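PDB 2AU3: DNA primase from Aquifex aeolicus, which probably synthesises the short RNA primers that DNA polymerase extends during DNA replication, copying single-stranded DNA with a zinc-binding domain and a TOPRIM-containing polymerase core. Local coordinates for residues E128-R133 with R187-P192; E353-T358 with T367-Y372. All coordinates share one frame; numbering follows the deposited sequence.

Contact 1 of 2, residues E128-R133 with R187-P192; sequences EYVKSR and RRVVIP
Val189 pushes its two methyl groups up from strand 188-194 against one turn of helix 124-132, where Tyr129 and Val130 wait side by side. Everything that crosses between the two segments is apolar. The closer pair is methyl on methyl: CG2 of Val130 lies 3.9 Å from CG1 of Val189, with CG2 of Val189 only slightly farther from the same Val130 carbon, so that a single helix methyl sits against the fork of the strand valine. Val130 offers this branch because its other methyl, CG1, stands anti to the backbone N (chi1 167°), leaving CG2 beside that N and facing the strand. The second apolar touch is looser, with CD2 of the Tyr129 ring 4.3 Å from CG2 of Val189, and the methyl approaches the ring obliquely.

The remaining interactions stay within 128-133 or lead out of the pair. CG of Arg133 rests over one face of the Tyr129 ring, 3.7 Å above its plane and toward the rim, while the Arg133 guanidinium makes a cation-pi contact with Phe254. At the helix end the carbonyl O of Tyr129 is gripped twice: OG of Ser132 donates to it over 2.7 Å, in the carbonyl plane and on a lone pair, and Arg133 N donates to it over 3.1 Å. Ile208 touches both Tyr129 and Val189, and Ile135 covers part of Val130.

With no hydrogen bond or charge pair between the segments and just 98 Å² buried, this meeting of helix and sheet in the catalytic core's N-terminal domain probably rests on close apolar fit and the exclusion of water, and nothing polar between the segments fixes its direction.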
ATOM      1  N   GLU A 128      16.812  13.611   0.725  1.00 27.46           N
ATOM      2  CA  GLU A 128      17.665  13.435  -0.455  1.00 28.97           C
ATOM      3  C   GLU A 128      17.845  11.969  -0.780  1.00 28.52           C
ATOM      4  O   GLU A 128      17.855  11.589  -1.962  1.00 29.55           O
ATOM      5  CB  GLU A 128      19.028  14.128  -0.299  1.00 28.70           C
ATOM      6  CG  GLU A 128      18.936  15.635  -0.110  1.00 32.72           C
ATOM      7  CD  GLU A 128      20.279  16.357  -0.269  1.00 36.78           C
ATOM      8  OE1 GLU A 128      21.335  15.685  -0.408  1.00 36.85           O
ATOM      9  OE2 GLU A 128      20.272  17.606  -0.275  1.00 38.85           O
ATOM     10  N   TYR A 129      17.951  11.124   0.244  1.00 28.13           N
ATOM     11  CA  TYR A 129      18.076   9.696  -0.025  1.00 28.09           C
ATOM     12  C   TYR A 129      16.901   9.239  -0.856  1.00 26.75           C
ATOM     13  O   TYR A 129      17.087   8.755  -1.963  1.00 27.11           O
ATOM     14  CB  TYR A 129      18.178   8.854   1.253  1.00 29.32           C
ATOM     15  CG  TYR A 129      18.098   7.356   0.990  1.00 31.47           C
ATOM     16  CD1 TYR A 129      19.241   6.615   0.649  1.00 34.84           C
ATOM     17  CD2 TYR A 129      16.881   6.683   1.066  1.00 34.14           C
ATOM     18  CE1 TYR A 129      19.166   5.244   0.393  1.00 35.70           C
ATOM     19  CE2 TYR A 129      16.794   5.314   0.822  1.00 36.33           C
ATOM     20  CZ  TYR A 129      17.946   4.600   0.488  1.00 36.75           C
ATOM     21  OH  TYR A 129      17.842   3.242   0.229  1.00 38.61           O
ATOM     22  N   VAL A 130      15.691   9.418  -0.325  1.00 25.15           N
ATOM     23  CA  VAL A 130      14.464   8.953  -0.985  1.00 24.40           C
ATOM     24  C   VAL A 130      14.432   9.433  -2.422  1.00 24.09           C
ATOM     25  O   VAL A 130      14.150   8.665  -3.336  1.00 23.29           O
ATOM     26  CB  VAL A 130      13.210   9.480  -0.261  1.00 23.96           C
ATOM     27  CG1 VAL A 130      11.935   9.273  -1.133  1.00 23.44           C
ATOM     28  CG2 VAL A 130      13.063   8.798   1.093  1.00 25.70           C
ATOM     29  N   LYS A 131      14.752  10.710  -2.601  1.00 25.75           N
ATOM     30  CA  LYS A 131      14.752  11.343  -3.917  1.00 27.94           C
ATOM     31  C   LYS A 131      15.790  10.701  -4.806  1.00 28.46           C
ATOM     32  O   LYS A 131      15.513  10.388  -5.965  1.00 28.81           O
ATOM     33  CB  LYS A 131      15.039  12.842  -3.790  1.00 28.51           C
ATOM     34  CG  LYS A 131      14.087  13.728  -4.576  0.50 31.95           C
ATOM     35  CD  LYS A 131      14.844  14.575  -5.593  0.50 36.26           C
ATOM     36  CE  LYS A 131      13.881  15.451  -6.415  0.50 39.19           C
ATOM     37  NZ  LYS A 131      13.326  16.610  -5.630  0.50 40.72           N
ATOM     38  N   SER A 132      16.975  10.462  -4.244  1.00 28.99           N
ATOM     39  CA  SER A 132      18.084   9.885  -4.999  1.00 28.85           C
ATOM     40  C   SER A 132      17.746   8.498  -5.537  1.00 28.55           C
ATOM     41  O   SER A 132      18.290   8.077  -6.558  1.00 28.15           O
ATOM     42  CB  SER A 132      19.360   9.827  -4.139  1.00 29.72           C
ATOM     43  OG  SER A 132      19.385   8.657  -3.331  1.00 29.97           O
ATOM     44  N   ARG A 133      16.823   7.813  -4.869  1.00 27.57           N
ATOM     45  CA  ARG A 133      16.376   6.479  -5.282  1.00 26.85           C
ATOM     46  C   ARG A 133      15.281   6.489  -6.367  1.00 25.50           C
ATOM     47  O   ARG A 133      14.726   5.441  -6.696  1.00 26.53           O
ATOM     48  CB  ARG A 133      15.886   5.692  -4.059  1.00 27.46           C
ATOM     49  CG  ARG A 133      16.989   5.438  -3.008  1.00 30.40           C
ATOM     50  CD  ARG A 133      17.744   4.122  -3.192  1.00 35.67           C
ATOM     51  NE  ARG A 133      16.869   2.962  -2.975  1.00 37.51           N
ATOM     52  CZ  ARG A 133      16.806   1.896  -3.778  1.00 39.66           C
ATOM     53  NH1 ARG A 133      17.575   1.823  -4.873  1.00 41.54           N
ATOM     54  NH2 ARG A 133      15.978   0.892  -3.479  1.00 38.83           N
ATOM     55  N   ARG A 187      15.796   5.512  12.882  1.00 18.42           N
ATOM     56  CA  ARG A 187      16.812   5.776  11.867  1.00 19.27           C
ATOM     57  C   ARG A 187      16.445   5.262  10.478  1.00 18.61           C
ATOM     58  O   ARG A 187      17.250   5.317   9.581  1.00 20.07           O
ATOM     59  CB  ARG A 187      18.174   5.209  12.325  1.00 19.88           C
ATOM     60  CG  ARG A 187      19.395   5.991  11.865  1.00 23.56           C
ATOM     61  CD  ARG A 187      19.492   7.430  12.389  1.00 26.75           C
ATOM     62  NE  ARG A 187      19.581   7.491  13.848  1.00 31.20           N
ATOM     63  CZ  ARG A 187      18.937   8.370  14.599  1.00 33.19           C
ATOM     64  NH1 ARG A 187      18.148   9.279  14.039  1.00 34.68           N
ATOM     65  NH2 ARG A 187      19.068   8.339  15.914  1.00 33.83           N
ATOM     66  N   ARG A 188      15.225   4.768  10.296  1.00 18.39           N
ATOM     67  CA  ARG A 188      14.809   4.225   9.006  1.00 17.07           C
ATOM     68  C   ARG A 188      13.895   5.181   8.269  1.00 16.40           C
ATOM     69  O   ARG A 188      13.189   5.975   8.887  1.00 16.31           O
ATOM     70  CB  ARG A 188      14.072   2.892   9.171  1.00 17.00           C
ATOM     71  CG  ARG A 188      14.913   1.786   9.772  1.00 17.16           C
ATOM     72  CD  ARG A 188      14.181   0.459   9.955  1.00 18.26           C
ATOM     73  NE  ARG A 188      15.147  -0.495  10.502  1.00 17.34           N
ATOM     74  CZ  ARG A 188      15.726  -1.459   9.815  1.00 17.71           C
ATOM     75  NH1 ARG A 188      15.375  -1.685   8.546  1.00 16.45           N
ATOM     76  NH2 ARG A 188      16.649  -2.208  10.403  1.00 18.43           N
ATOM     77  N   VAL A 189      13.896   5.082   6.944  1.00 15.87           N
ATOM     78  CA  VAL A 189      12.869   5.727   6.136  1.00 15.42           C
ATOM     79  C   VAL A 189      11.638   4.854   6.327  1.00 16.44           C
ATOM     80  O   VAL A 189      11.726   3.648   6.234  1.00 17.40           O
ATOM     81  CB  VAL A 189      13.297   5.833   4.647  1.00 16.44           C
ATOM     82  CG1 VAL A 189      12.055   6.081   3.691  1.00 14.71           C
ATOM     83  CG2 VAL A 189      14.365   6.973   4.494  1.00 14.88           C
ATOM     84  N   VAL A 190      10.519   5.476   6.684  1.00 15.73           N
ATOM     85  CA  VAL A 190       9.346   4.772   7.085  1.00 15.26           C
ATOM     86  C   VAL A 190       8.363   4.788   5.933  1.00 16.13           C
ATOM     87  O   VAL A 190       8.129   5.828   5.316  1.00 14.83           O
ATOM     88  CB  VAL A 190       8.709   5.416   8.330  1.00 15.78           C
ATOM     89  CG1 VAL A 190       7.376   4.793   8.605  1.00 15.91           C
ATOM     90  CG2 VAL A 190       9.641   5.267   9.579  1.00 15.06           C
ATOM     91  N   ILE A 191       7.795   3.622   5.647  1.00 15.57           N
ATOM     92  CA  ILE A 191       6.767   3.493   4.623  1.00 16.54           C
ATOM     93  C   ILE A 191       5.507   2.977   5.303  1.00 16.63           C
ATOM     94  O   ILE A 191       5.431   1.804   5.694  1.00 16.90           O
ATOM     95  CB  ILE A 191       7.229   2.511   3.492  1.00 16.62           C
ATOM     96  CG1 ILE A 191       8.623   2.887   2.967  1.00 17.49           C
ATOM     97  CG2 ILE A 191       6.233   2.488   2.348  1.00 14.43           C
ATOM     98  CD1 ILE A 191       9.761   1.993   3.534  1.00 21.52           C
ATOM     99  N   PRO A 192       4.539   3.863   5.508  1.00 16.16           N
ATOM    100  CA  PRO A 192       3.302   3.482   6.177  1.00 16.35           C
ATOM    101  C   PRO A 192       2.579   2.402   5.403  1.00 16.66           C
ATOM    102  O   PRO A 192       2.540   2.443   4.172  1.00 16.46           O
ATOM    103  CB  PRO A 192       2.490   4.775   6.154  1.00 15.67           C
ATOM    104  CG  PRO A 192       3.570   5.838   6.199  1.00 16.64           C
ATOM    105  CD  PRO A 192       4.557   5.299   5.185  1.00 16.22           C
TER

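Contact 2 of 2, residues E353-T358 with T367-Y372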
ATOM      1  N   GLU A 353      -1.767 -19.195 -22.830  1.00 24.72           N
ATOM      2  CA  GLU A 353      -1.618 -18.880 -24.230  1.00 26.08           C
ATOM      3  C   GLU A 353      -0.137 -18.858 -24.581  1.00 25.65           C
ATOM      4  O   GLU A 353       0.269 -19.413 -25.604  1.00 25.61           O
ATOM      5  CB  GLU A 353      -2.320 -17.564 -24.520  1.00 26.88           C
ATOM      6  CG  GLU A 353      -1.934 -16.849 -25.797  1.00 31.77           C
ATOM      7  CD  GLU A 353      -2.718 -15.552 -25.937  1.00 37.97           C
ATOM      8  OE1 GLU A 353      -3.874 -15.511 -25.435  1.00 41.14           O
ATOM      9  OE2 GLU A 353      -2.172 -14.563 -26.493  1.00 40.83           O
ATOM     10  N   THR A 354       0.684 -18.305 -23.684  1.00 24.51           N
ATOM     11  CA  THR A 354       2.139 -18.318 -23.857  1.00 24.64           C
ATOM     12  C   THR A 354       2.777 -19.730 -23.757  1.00 24.49           C
ATOM     13  O   THR A 354       3.658 -20.076 -24.551  1.00 25.23           O
ATOM     14  CB  THR A 354       2.813 -17.311 -22.885  1.00 24.65           C
ATOM     15  OG1 THR A 354       2.220 -16.023 -23.064  1.00 24.07           O
ATOM     16  CG2 THR A 354       4.276 -17.074 -23.260  1.00 25.27           C
ATOM     17  N   LEU A 355       2.341 -20.544 -22.797  1.00 24.40           N
ATOM     18  CA  LEU A 355       2.762 -21.955 -22.774  1.00 25.09           C
ATOM     19  C   LEU A 355       2.410 -22.681 -24.074  1.00 25.22           C
ATOM     20  O   LEU A 355       3.254 -23.337 -24.662  1.00 25.18           O
ATOM     21  CB  LEU A 355       2.148 -22.711 -21.595  1.00 24.29           C
ATOM     22  CG  LEU A 355       2.904 -22.435 -20.295  1.00 25.67           C
ATOM     23  CD1 LEU A 355       2.022 -22.789 -19.111  1.00 24.34           C
ATOM     24  CD2 LEU A 355       4.229 -23.216 -20.238  1.00 27.52           C
ATOM     25  N   ILE A 356       1.168 -22.547 -24.513  1.00 26.32           N
ATOM     26  CA  ILE A 356       0.727 -23.157 -25.770  1.00 28.34           C
ATOM     27  C   ILE A 356       1.588 -22.684 -26.945  1.00 29.29           C
ATOM     28  O   ILE A 356       1.968 -23.488 -27.792  1.00 30.43           O
ATOM     29  CB  ILE A 356      -0.792 -22.902 -26.016  1.00 27.64           C
ATOM     30  CG1 ILE A 356      -1.622 -23.708 -25.011  1.00 29.19           C
ATOM     31  CG2 ILE A 356      -1.194 -23.259 -27.442  1.00 29.91           C
ATOM     32  CD1 ILE A 356      -3.070 -23.221 -24.807  1.00 29.20           C
ATOM     33  N   LYS A 357       1.909 -21.396 -26.975  1.00 30.49           N
ATOM     34  CA  LYS A 357       2.732 -20.815 -28.041  1.00 31.74           C
ATOM     35  C   LYS A 357       4.182 -21.332 -28.044  1.00 31.82           C
ATOM     36  O   LYS A 357       4.772 -21.554 -29.126  1.00 32.07           O
ATOM     37  CB  LYS A 357       2.717 -19.293 -27.940  1.00 32.05           C
ATOM     38  CG  LYS A 357       3.169 -18.558 -29.206  1.00 35.35           C
ATOM     39  CD  LYS A 357       3.397 -17.060 -28.941  1.00 38.92           C
ATOM     40  CE  LYS A 357       4.434 -16.477 -29.899  1.00 42.39           C
ATOM     41  NZ  LYS A 357       3.854 -15.525 -30.920  1.00 44.47           N
ATOM     42  N   THR A 358       4.746 -21.528 -26.847  1.00 31.15           N
ATOM     43  CA  THR A 358       6.169 -21.850 -26.703  1.00 30.80           C
ATOM     44  C   THR A 358       6.515 -23.309 -26.331  1.00 31.23           C
ATOM     45  O   THR A 358       7.689 -23.664 -26.249  1.00 29.73           O
ATOM     46  CB  THR A 358       6.855 -20.878 -25.712  1.00 31.10           C
ATOM     47  OG1 THR A 358       6.181 -20.912 -24.444  1.00 31.15           O
ATOM     48  CG2 THR A 358       6.705 -19.432 -26.170  1.00 30.22           C
ATOM     49  N   THR A 367       5.221 -29.206 -21.082  1.00 29.91           N
ATOM     50  CA  THR A 367       4.026 -29.974 -20.753  1.00 27.75           C
ATOM     51  C   THR A 367       3.912 -30.064 -19.239  1.00 27.62           C
ATOM     52  O   THR A 367       2.821 -29.939 -18.687  1.00 26.55           O
ATOM     53  CB  THR A 367       4.093 -31.380 -21.359  1.00 28.73           C
ATOM     54  OG1 THR A 367       3.935 -31.301 -22.780  1.00 27.54           O
ATOM     55  CG2 THR A 367       2.887 -32.230 -20.897  1.00 26.59           C
ATOM     56  N   ARG A 368       5.053 -30.275 -18.577  1.00 26.97           N
ATOM     57  CA  ARG A 368       5.100 -30.368 -17.120  1.00 27.33           C
ATOM     58  C   ARG A 368       4.507 -29.119 -16.485  1.00 25.97           C
ATOM     59  O   ARG A 368       3.672 -29.206 -15.578  1.00 24.34           O
ATOM     60  CB  ARG A 368       6.547 -30.522 -16.652  1.00 28.18           C
ATOM     61  CG  ARG A 368       6.747 -31.671 -15.704  1.00 33.32           C
ATOM     62  CD  ARG A 368       7.472 -31.279 -14.415  1.00 38.95           C
ATOM     63  NE  ARG A 368       8.900 -31.548 -14.529  1.00 39.65           N
ATOM     64  CZ  ARG A 368       9.768 -31.481 -13.534  1.00 39.94           C
ATOM     65  NH1 ARG A 368       9.390 -31.131 -12.306  1.00 39.52           N
ATOM     66  NH2 ARG A 368      11.029 -31.763 -13.781  1.00 40.04           N
ATOM     67  N   GLU A 369       4.948 -27.958 -16.983  1.00 25.21           N
ATOM     68  CA  GLU A 369       4.530 -26.666 -16.446  1.00 25.52           C
ATOM     69  C   GLU A 369       3.056 -26.462 -16.708  1.00 23.32           C
ATOM     70  O   GLU A 369       2.301 -26.160 -15.802  1.00 21.58           O
ATOM     71  CB  GLU A 369       5.317 -25.528 -17.102  1.00 26.04           C
ATOM     72  CG  GLU A 369       6.616 -25.165 -16.399  1.00 32.00           C
ATOM     73  CD  GLU A 369       7.018 -23.710 -16.643  1.00 38.05           C
ATOM     74  OE1 GLU A 369       7.124 -23.311 -17.836  1.00 40.46           O
ATOM     75  OE2 GLU A 369       7.230 -22.973 -15.647  1.00 38.01           O
ATOM     76  N   PHE A 370       2.665 -26.654 -17.959  1.00 22.42           N
ATOM     77  CA  PHE A 370       1.270 -26.512 -18.375  1.00 22.33           C
ATOM     78  C   PHE A 370       0.316 -27.347 -17.518  1.00 22.34           C
ATOM     79  O   PHE A 370      -0.679 -26.822 -16.990  1.00 22.55           O
ATOM     80  CB  PHE A 370       1.120 -26.896 -19.837  1.00 20.82           C
ATOM     81  CG  PHE A 370      -0.250 -26.623 -20.404  1.00 22.79           C
ATOM     82  CD1 PHE A 370      -0.567 -25.374 -20.915  1.00 22.64           C
ATOM     83  CD2 PHE A 370      -1.207 -27.629 -20.468  1.00 24.44           C
ATOM     84  CE1 PHE A 370      -1.838 -25.130 -21.460  1.00 23.22           C
ATOM     85  CE2 PHE A 370      -2.468 -27.384 -21.004  1.00 23.01           C
ATOM     86  CZ  PHE A 370      -2.780 -26.137 -21.485  1.00 22.72           C
ATOM     87  N   ARG A 371       0.619 -28.630 -17.371  1.00 21.65           N
ATOM     88  CA  ARG A 371      -0.252 -29.506 -16.603  1.00 22.08           C
ATOM     89  C   ARG A 371      -0.225 -29.135 -15.124  1.00 21.20           C
ATOM     90  O   ARG A 371      -1.236 -29.204 -14.464  1.00 20.94           O
ATOM     91  CB  ARG A 371       0.077 -30.983 -16.847  1.00 22.87           C
ATOM     92  CG  ARG A 371       0.801 -31.679 -15.724  1.00 26.87           C
ATOM     93  CD  ARG A 371       1.446 -33.037 -16.114  1.00 33.63           C
ATOM     94  NE  ARG A 371       0.564 -34.162 -15.813  1.00 39.65           N
ATOM     95  CZ  ARG A 371       0.966 -35.416 -15.643  1.00 41.81           C
ATOM     96  NH1 ARG A 371       2.253 -35.741 -15.756  1.00 43.58           N
ATOM     97  NH2 ARG A 371       0.071 -36.359 -15.376  1.00 45.06           N
ATOM     98  N   TYR A 372       0.930 -28.711 -14.621  1.00 21.00           N
ATOM     99  CA  TYR A 372       1.013 -28.183 -13.254  1.00 19.89           C
ATOM    100  C   TYR A 372       0.138 -26.922 -13.054  1.00 19.40           C
ATOM    101  O   TYR A 372      -0.660 -26.867 -12.136  1.00 19.91           O
ATOM    102  CB  TYR A 372       2.466 -27.923 -12.892  1.00 19.03           C
ATOM    103  CG  TYR A 372       2.693 -27.170 -11.606  1.00 20.76           C
ATOM    104  CD1 TYR A 372       2.669 -27.826 -10.372  1.00 21.99           C
ATOM    105  CD2 TYR A 372       2.985 -25.817 -11.624  1.00 20.23           C
ATOM    106  CE1 TYR A 372       2.895 -27.138  -9.189  1.00 23.39           C
ATOM    107  CE2 TYR A 372       3.228 -25.124 -10.451  1.00 23.64           C
ATOM    108  CZ  TYR A 372       3.168 -25.781  -9.238  1.00 22.70           C
ATOM    109  OH  TYR A 372       3.400 -25.083  -8.084  1.00 23.10           O
TER
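Leu355 turns toward the next helix, and the end of Ile356 comes over to it, to meet Phe370 and Glu369 there, the two axes running nearly antiparallel (158° between directions) and 10.2 Å apart at their closest. Leu355 buries the most surface of the residues here (75 Å²). Its CB comes in at the edge of the Phe370 ring, close to the ring plane, 3.9 Å from CD1, while its CD1 methyl settles against the backbone of the same residue, 3.9 Å from Phe370 CA. The other methyl, CD2, passes beside the Glu369 side chain, which it crosses at about a right angle, and lies 3.8 Å from OE1 and 4.0 Å from CB of Glu369. Cutting this side chain back to an alanine here would keep CB at the ring edge but would probably open a gap beside Phe370 CA and leave the Glu369 chain freer to shift.

Next along, Ile356 starts out past the partner helix, yet the end of its longer branch comes nearer: CG1 lies 3.8 Å from CE1 of Phe370, and CD1 follows the same ring carbon. Phe370 can serve both neighbours because its CG stands anti to the backbone N (chi1 -173°), which carries the ring across to helix 351-358. Beyond the pair, the ring stacks with Phe390, and Ile356 also touches that residue, so helix 380-394 joins the same apolar cluster.

At the last residue of the helix, Thr358, OG1 donates back to Thr354 O over 2.7 Å. That oxygen also takes the backbone N of Thr358, the two donors arriving from opposite faces of the carbonyl plane.

Two consecutive helices joined by a short turn and packed nearly antiparallel through mainly apolar side chains form a helical hairpin, here part of the DnaG helical domain.

In the fold
From the N terminus the chain passes the zinc-binding domain before helix 124-132, the first half of contact 1. Contact 1 closes some 54 residues later on strand 188-194, drawing together two distant parts of the core's N-terminal domain and setting a helix against its antiparallel sheet. The chain then runs through the TOPRIM fold, with its mixed sheet, before contact 2 opens in the helical domain. There the loop is short: contact 2 closes within nine residues and joins neighbouring helices. The contacts follow in series, neither nested nor crossed. Their centres lie 41 Å apart, with about 28 Å between nearest atoms, so the two do not touch, and each ties together parts of its own domain.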